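Local structure of sterol regulatory element-binding protein cleavage-activating protein (Schizosaccharomyces pombe, 4YHC) at residues A[276-289]-A[302-316]. The protein escorts the transcription factor precursor sre1 for processing when sterol or oxygen is low, and is represented here by its WD40 domain. The protein carries 9 engineered substitutions. Residues are numbered along the deposited sequence; the frame is centred on the assembly and turned at random.
Sequences RFVNGQFRVSSISF and YYYGNESNESYIILN. Engineered in segment 302-316: Ser308 (natural residue Cys).
Arg283 lies flat against Tyr312: CD comes within 3.5 Å of ring atom CE1, and guanidinium and ring planes differ by 21°. Its chain runs extended from CG to NE (chi3 179°), carrying the guanidinium as far as the phenol OH, while Val278 CB covers the opposite face of the guanidinium. Within the guanidinium plane, Arg283 NE and NH2 both donate to Gln281 OE1, NE at 2.7 Å in the carbonyl plane, NH2 from above it; Gln281 packs against Ile314 CD1. NH1 forms salt bridges with Asp329 and Asp331. A leucine at Arg283 would probably leave Asp329 without this counter-charge, Asp331 with only Arg276 of the two arginines, and Gln281 OE1 without these donors.

On the sheet's other face, Ile287 CD1 presses on Leu315 CD2 at 3.4 Å, tighter than usual. The edge of Tyr304 meets the face of Phe289, offset, centroids 5.3 Å apart and planes at 67°; Phe258 adjoins both rings.

Backbone pairing positions these groups. Val284 and Ile313 exchange two hydrogen bonds, as do Ile287 and Tyr304, whereas Leu315 and Asn316 both face Phe282 in a classic beta bulge. One water links Ser285 OG, Ser311 O and Arg276 NH2, itself salt-bridged to Asp331. Strand 281-292 pairs antiparallel with strands 311-317 and 299-304 along one side and 269-278 along the other, consistent with a WD40 propeller blade; strand 335-337 runs parallel to 311-317.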
loop_
_atom_site.group_PDB
_atom_site.type_symbol
_atom_site.label_atom_id
_atom_site.label_comp_id
_atom_site.label_asym_id
_atom_site.label_seq_id
_atom_site.Cartn_x
_atom_site.Cartn_y
_atom_site.Cartn_z
ATOM N N ARG A 276 13.770 1.741 -12.379
ATOM C CA ARG A 276 14.961 2.609 -12.545
ATOM C C ARG A 276 14.594 3.651 -13.583
ATOM O O ARG A 276 13.625 3.456 -14.374
ATOM C CB ARG A 276 16.216 1.807 -12.901
ATOM C CG ARG A 276 16.197 1.117 -14.271
ATOM C CD ARG A 276 15.476 -0.200 -14.254
ATOM N NE ARG A 276 15.859 -1.080 -15.356
ATOM C CZ ARG A 276 15.331 -2.273 -15.553
ATOM N NH1 ARG A 276 14.383 -2.723 -14.717
ATOM N NH2 ARG A 276 15.753 -3.028 -16.570
ATOM N N PHE A 277 15.290 4.794 -13.558
ATOM C CA PHE A 277 14.953 5.878 -14.438
ATOM C C PHE A 277 16.213 6.146 -15.242
ATOM O O PHE A 277 17.304 6.367 -14.640
ATOM C CB PHE A 277 14.524 7.026 -13.621
ATOM C CG PHE A 277 14.053 8.191 -14.399
ATOM C CD1 PHE A 277 14.928 9.196 -14.789
ATOM C CD2 PHE A 277 12.733 8.352 -14.679
ATOM C CE1 PHE A 277 14.480 10.278 -15.505
ATOM C CE2 PHE A 277 12.286 9.406 -15.410
ATOM C CZ PHE A 277 13.174 10.409 -15.783
ATOM N N VAL A 278 16.106 5.995 -16.561
ATOM C CA VAL A 278 17.276 6.044 -17.427
ATOM C C VAL A 278 16.883 6.854 -18.673
ATOM O O VAL A 278 15.859 6.560 -19.390
ATOM C CB VAL A 278 17.781 4.683 -17.890
ATOM C CG1 VAL A 278 19.005 4.897 -18.814
ATOM C CG2 VAL A 278 18.188 3.738 -16.759
ATOM N N ASN A 279 17.645 7.928 -18.872
ATOM C CA ASN A 279 17.419 8.843 -19.987
ATOM C C ASN A 279 15.985 9.180 -20.195
ATOM O O ASN A 279 15.453 9.021 -21.318
ATOM C CB ASN A 279 17.975 8.199 -21.268
ATOM C CG ASN A 279 17.951 9.132 -22.469
ATOM O OD1 ASN A 279 17.813 10.363 -22.351
ATOM N ND2 ASN A 279 18.071 8.533 -23.665
ATOM N N GLY A 280 15.335 9.669 -19.150
ATOM C CA GLY A 280 13.961 10.161 -19.286
ATOM C C GLY A 280 12.888 9.079 -19.267
ATOM O O GLY A 280 11.727 9.377 -19.277
ATOM N N GLN A 281 13.302 7.849 -19.080
ATOM C CA GLN A 281 12.417 6.665 -19.110
ATOM C C GLN A 281 12.275 6.024 -17.750
ATOM O O GLN A 281 13.280 5.591 -17.155
ATOM C CB GLN A 281 13.025 5.565 -19.996
ATOM C CG GLN A 281 13.158 5.982 -21.437
ATOM C CD GLN A 281 13.742 4.936 -22.318
ATOM O OE1 GLN A 281 14.266 3.904 -21.880
ATOM N NE2 GLN A 281 13.704 5.219 -23.588
ATOM N N PHE A 282 11.044 5.898 -17.278
ATOM C CA PHE A 282 10.783 5.095 -16.103
ATOM C C PHE A 282 10.677 3.642 -16.524
ATOM O O PHE A 282 9.706 3.212 -17.221
ATOM C CB PHE A 282 9.586 5.608 -15.365
ATOM C CG PHE A 282 9.428 5.002 -13.992
ATOM C CD1 PHE A 282 8.930 3.753 -13.840
ATOM C CD2 PHE A 282 9.760 5.735 -12.868
ATOM C CE1 PHE A 282 8.836 3.169 -12.583
ATOM C CE2 PHE A 282 9.678 5.174 -11.588
ATOM C CZ PHE A 282 9.238 3.873 -11.467
ATOM N N ARG A 283 11.655 2.854 -16.134
ATOM C CA ARG A 283 11.725 1.462 -16.576
ATOM C C ARG A 283 11.466 0.503 -15.429
ATOM O O ARG A 283 11.831 0.810 -14.292
ATOM C CB ARG A 283 13.049 1.120 -17.199
ATOM C CG ARG A 283 13.481 1.983 -18.388
ATOM C CD ARG A 283 14.892 1.561 -18.775
ATOM N NE ARG A 283 15.388 2.321 -19.936
ATOM C CZ ARG A 283 16.682 2.309 -20.336
ATOM N NH1 ARG A 283 17.574 1.520 -19.751
ATOM N NH2 ARG A 283 17.040 2.999 -21.401
ATOM N N VAL A 284 10.750 -0.587 -15.730
ATOM C CA VAL A 284 10.493 -1.686 -14.804
ATOM C C VAL A 284 10.715 -3.010 -15.454
ATOM O O VAL A 284 10.628 -3.132 -16.687
ATOM C CB VAL A 284 9.028 -1.622 -14.231
ATOM C CG1 VAL A 284 8.802 -0.275 -13.604
ATOM C CG2 VAL A 284 7.982 -1.920 -15.320
ATOM N N SER A 285 11.031 -4.026 -14.663
ATOM C CA SER A 285 11.221 -5.341 -15.221
ATOM C C SER A 285 9.882 -6.099 -15.357
ATOM O O SER A 285 9.829 -7.058 -16.123
ATOM C CB SER A 285 12.116 -6.208 -14.329
ATOM O OG SER A 285 13.425 -5.673 -14.227
ATOM N N SER A 286 8.856 -5.681 -14.620
ATOM C CA SER A 286 7.530 -6.406 -14.559
ATOM C C SER A 286 6.463 -5.571 -13.932
ATOM O O SER A 286 6.796 -4.585 -13.242
ATOM C CB SER A 286 7.567 -7.747 -13.852
ATOM O OG SER A 286 7.857 -7.665 -12.463
ATOM N N ILE A 287 5.192 -5.900 -14.222
ATOM C CA ILE A 287 4.067 -5.208 -13.599
ATOM C C ILE A 287 3.163 -6.305 -13.085
ATOM O O ILE A 287 2.904 -7.287 -13.826
ATOM C CB ILE A 287 3.283 -4.391 -14.626
ATOM C CG1 ILE A 287 4.206 -3.537 -15.460
ATOM C CG2 ILE A 287 2.194 -3.545 -13.948
ATOM C CD1 ILE A 287 3.496 -2.789 -16.587
ATOM N N SER A 288 2.595 -6.111 -11.902
ATOM C CA SER A 288 1.670 -7.088 -11.281
ATOM C C SER A 288 0.467 -6.341 -10.811
ATOM O O SER A 288 0.586 -5.223 -10.185
ATOM C CB SER A 288 2.260 -7.749 -10.074
ATOM O OG SER A 288 3.407 -8.502 -10.338
ATOM N N PHE A 289 -0.701 -6.943 -11.069
ATOM C CA PHE A 289 -2.000 -6.413 -10.592
ATOM C C PHE A 289 -2.571 -7.429 -9.622
ATOM O O PHE A 289 -2.421 -8.648 -9.854
ATOM C CB PHE A 289 -3.054 -6.250 -11.698
ATOM C CG PHE A 289 -2.694 -5.340 -12.795
ATOM C CD1 PHE A 289 -1.979 -4.159 -12.561
ATOM C CD2 PHE A 289 -3.097 -5.588 -14.071
ATOM C CE1 PHE A 289 -1.651 -3.285 -13.592
ATOM C CE2 PHE A 289 -2.781 -4.708 -15.099
ATOM C CZ PHE A 289 -2.003 -3.567 -14.856
ATOM N N TYR A 302 -2.358 -10.915 -11.673
ATOM C CA TYR A 302 -1.886 -10.918 -13.028
ATOM C C TYR A 302 -0.482 -10.332 -13.014
ATOM O O TYR A 302 -0.263 -9.224 -12.427
ATOM C CB TYR A 302 -2.777 -10.047 -13.887
ATOM C CG TYR A 302 -4.048 -10.670 -14.375
ATOM C CD1 TYR A 302 -4.931 -11.270 -13.505
ATOM C CD2 TYR A 302 -4.392 -10.601 -15.719
ATOM C CE1 TYR A 302 -6.132 -11.803 -13.949
ATOM C CE2 TYR A 302 -5.586 -11.157 -16.191
ATOM C CZ TYR A 302 -6.441 -11.748 -15.290
ATOM O OH TYR A 302 -7.604 -12.204 -15.742
ATOM N N TYR A 303 0.435 -11.082 -13.565
ATOM C CA TYR A 303 1.847 -10.736 -13.669
ATOM C C TYR A 303 2.239 -10.618 -15.144
ATOM O O TYR A 303 2.008 -11.573 -15.972
ATOM C CB TYR A 303 2.688 -11.824 -12.993
ATOM C CG TYR A 303 4.172 -11.651 -13.184
ATOM C CD1 TYR A 303 4.917 -10.766 -12.361
ATOM C CD2 TYR A 303 4.855 -12.365 -14.159
ATOM C CE1 TYR A 303 6.297 -10.607 -12.540
ATOM C CE2 TYR A 303 6.220 -12.235 -14.334
ATOM C CZ TYR A 303 6.933 -11.361 -13.499
ATOM O OH TYR A 303 8.273 -11.210 -13.706
ATOM N N TYR A 304 2.810 -9.472 -15.497
ATOM C CA TYR A 304 3.262 -9.210 -16.857
ATOM C C TYR A 304 4.772 -9.027 -16.898
ATOM O O TYR A 304 5.323 -8.223 -16.152
ATOM C CB TYR A 304 2.606 -7.945 -17.415
ATOM C CG TYR A 304 1.100 -7.908 -17.334
ATOM C CD1 TYR A 304 0.460 -7.397 -16.217
ATOM C CD2 TYR A 304 0.318 -8.365 -18.384
ATOM C CE1 TYR A 304 -0.917 -7.353 -16.142
ATOM C CE2 TYR A 304 -1.061 -8.324 -18.318
ATOM C CZ TYR A 304 -1.671 -7.817 -17.194
ATOM O OH TYR A 304 -3.041 -7.771 -17.120
ATOM N N GLY A 305 5.439 -9.764 -17.777
ATOM C CA GLY A 305 6.863 -9.573 -17.981
ATOM C C GLY A 305 7.688 -10.830 -18.145
ATOM O O GLY A 305 7.305 -11.909 -17.697
ATOM N N ASN A 306 8.838 -10.677 -18.791
ATOM C CA ASN A 306 9.802 -11.758 -18.928
ATOM C C ASN A 306 10.783 -11.729 -17.763
ATOM O O ASN A 306 11.627 -12.612 -17.629
ATOM C CB ASN A 306 10.554 -11.644 -20.254
ATOM C CG ASN A 306 9.627 -11.432 -21.433
ATOM O OD1 ASN A 306 8.450 -11.117 -21.263
ATOM N ND2 ASN A 306 10.153 -11.608 -22.639
ATOM N N GLU A 307 10.657 -10.699 -16.928
ATOM C CA GLU A 307 11.460 -10.552 -15.713
ATOM C C GLU A 307 12.805 -9.862 -15.942
ATOM O O GLU A 307 13.219 -9.640 -17.081
ATOM C CB GLU A 307 11.659 -11.904 -15.020
ATOM C CG GLU A 307 12.515 -11.847 -13.763
ATOM C CD GLU A 307 12.063 -10.777 -12.785
ATOM O OE1 GLU A 307 12.695 -10.646 -11.718
ATOM O OE2 GLU A 307 11.079 -10.069 -13.081
ATOM N N SER A 308 13.469 -9.528 -14.837
ATOM C CA SER A 308 14.738 -8.803 -14.840
ATOM C C SER A 308 15.720 -9.288 -15.904
ATOM O O SER A 308 15.653 -8.873 -17.061
ATOM C CB SER A 308 15.382 -8.877 -13.448
ATOM O OG SER A 308 16.780 -8.654 -13.500
ATOM N N ASN A 309 16.645 -10.153 -15.505
ATOM C CA ASN A 309 17.618 -10.690 -16.441
ATOM C C ASN A 309 16.926 -11.169 -17.709
ATOM O O ASN A 309 16.582 -12.344 -17.835
ATOM C CB ASN A 309 18.409 -11.830 -15.805
ATOM C CG ASN A 309 19.387 -12.467 -16.769
ATOM O OD1 ASN A 309 19.543 -12.012 -17.902
ATOM N ND2 ASN A 309 20.052 -13.527 -16.325
ATOM N N GLU A 310 16.718 -10.248 -18.643
ATOM C CA GLU A 310 16.019 -10.560 -19.880
ATOM C C GLU A 310 15.629 -9.287 -20.614
ATOM O O GLU A 310 16.171 -8.976 -21.672
ATOM C CB GLU A 310 14.760 -11.378 -19.586
ATOM C CG GLU A 310 14.890 -12.863 -19.880
ATOM C CD GLU A 310 13.958 -13.707 -19.033
ATOM O OE1 GLU A 310 14.245 -13.885 -17.831
ATOM O OE2 GLU A 310 12.939 -14.191 -19.565
ATOM N N SER A 311 14.678 -8.556 -20.043
ATOM C CA SER A 311 14.133 -7.375 -20.690
ATOM C C SER A 311 13.490 -6.428 -19.685
ATOM O O SER A 311 13.503 -6.681 -18.483
ATOM C CB SER A 311 13.093 -7.794 -21.724
ATOM O OG SER A 311 12.168 -8.699 -21.151
ATOM N N TYR A 312 12.925 -5.337 -20.192
ATOM C CA TYR A 312 12.236 -4.371 -19.352
ATOM C C TYR A 312 11.164 -3.700 -20.122
ATOM O O TYR A 312 11.101 -3.803 -21.325
ATOM C CB TYR A 312 13.232 -3.298 -18.853
ATOM C CG TYR A 312 13.870 -2.489 -19.927
ATOM C CD1 TYR A 312 13.302 -1.325 -20.382
ATOM C CD2 TYR A 312 15.100 -2.888 -20.480
ATOM C CE1 TYR A 312 13.898 -0.566 -21.377
ATOM C CE2 TYR A 312 15.729 -2.124 -21.456
ATOM C CZ TYR A 312 15.130 -0.992 -21.904
ATOM O OH TYR A 312 15.737 -0.261 -22.871
ATOM N N ILE A 313 10.369 -2.926 -19.424
ATOM C CA ILE A 313 9.247 -2.231 -19.978
ATOM C C ILE A 313 9.434 -0.825 -19.637
ATOM O O ILE A 313 9.754 -0.511 -18.444
ATOM C CB ILE A 313 8.016 -2.773 -19.209
ATOM C CG1 ILE A 313 7.868 -4.265 -19.453
ATOM C CG2 ILE A 313 6.738 -2.038 -19.485
ATOM C CD1 ILE A 313 7.063 -4.965 -18.354
ATOM N N ILE A 314 9.167 0.066 -20.588
ATOM C CA ILE A 314 9.134 1.456 -20.329
ATOM C C ILE A 314 7.711 1.830 -19.976
ATOM O O ILE A 314 6.872 1.839 -20.868
ATOM C CB ILE A 314 9.594 2.269 -21.569
ATOM C CG1 ILE A 314 11.057 2.030 -21.860
ATOM C CG2 ILE A 314 9.297 3.749 -21.406
ATOM C CD1 ILE A 314 11.450 2.427 -23.281
ATOM N N LEU A 315 7.459 2.156 -18.676
ATOM C CA LEU A 315 6.166 2.552 -18.179
ATOM C C LEU A 315 5.822 3.963 -18.443
ATOM O O LEU A 315 4.672 4.281 -18.552
ATOM C CB LEU A 315 6.064 2.432 -16.644
ATOM C CG LEU A 315 5.661 1.173 -15.923
ATOM C CD1 LEU A 315 5.348 1.546 -14.449
ATOM C CD2 LEU A 315 4.529 0.462 -16.649
ATOM N N ASN A 316 6.777 4.872 -18.442
ATOM C CA ASN A 316 6.434 6.234 -18.694
ATOM C C ASN A 316 7.712 7.001 -19.105
ATOM O O ASN A 316 8.807 6.461 -18.983
ATOM C CB ASN A 316 5.760 6.884 -17.476
ATOM C CG ASN A 316 5.043 8.160 -17.812
ATOM O OD1 ASN A 316 4.888 8.515 -19.004
ATOM N ND2 ASN A 316 4.593 8.884 -16.774
HETATM O O HOH W 1 14.919 -6.026 -16.370
HETATM O O HOH W 2 10.139 -7.592 -18.859
#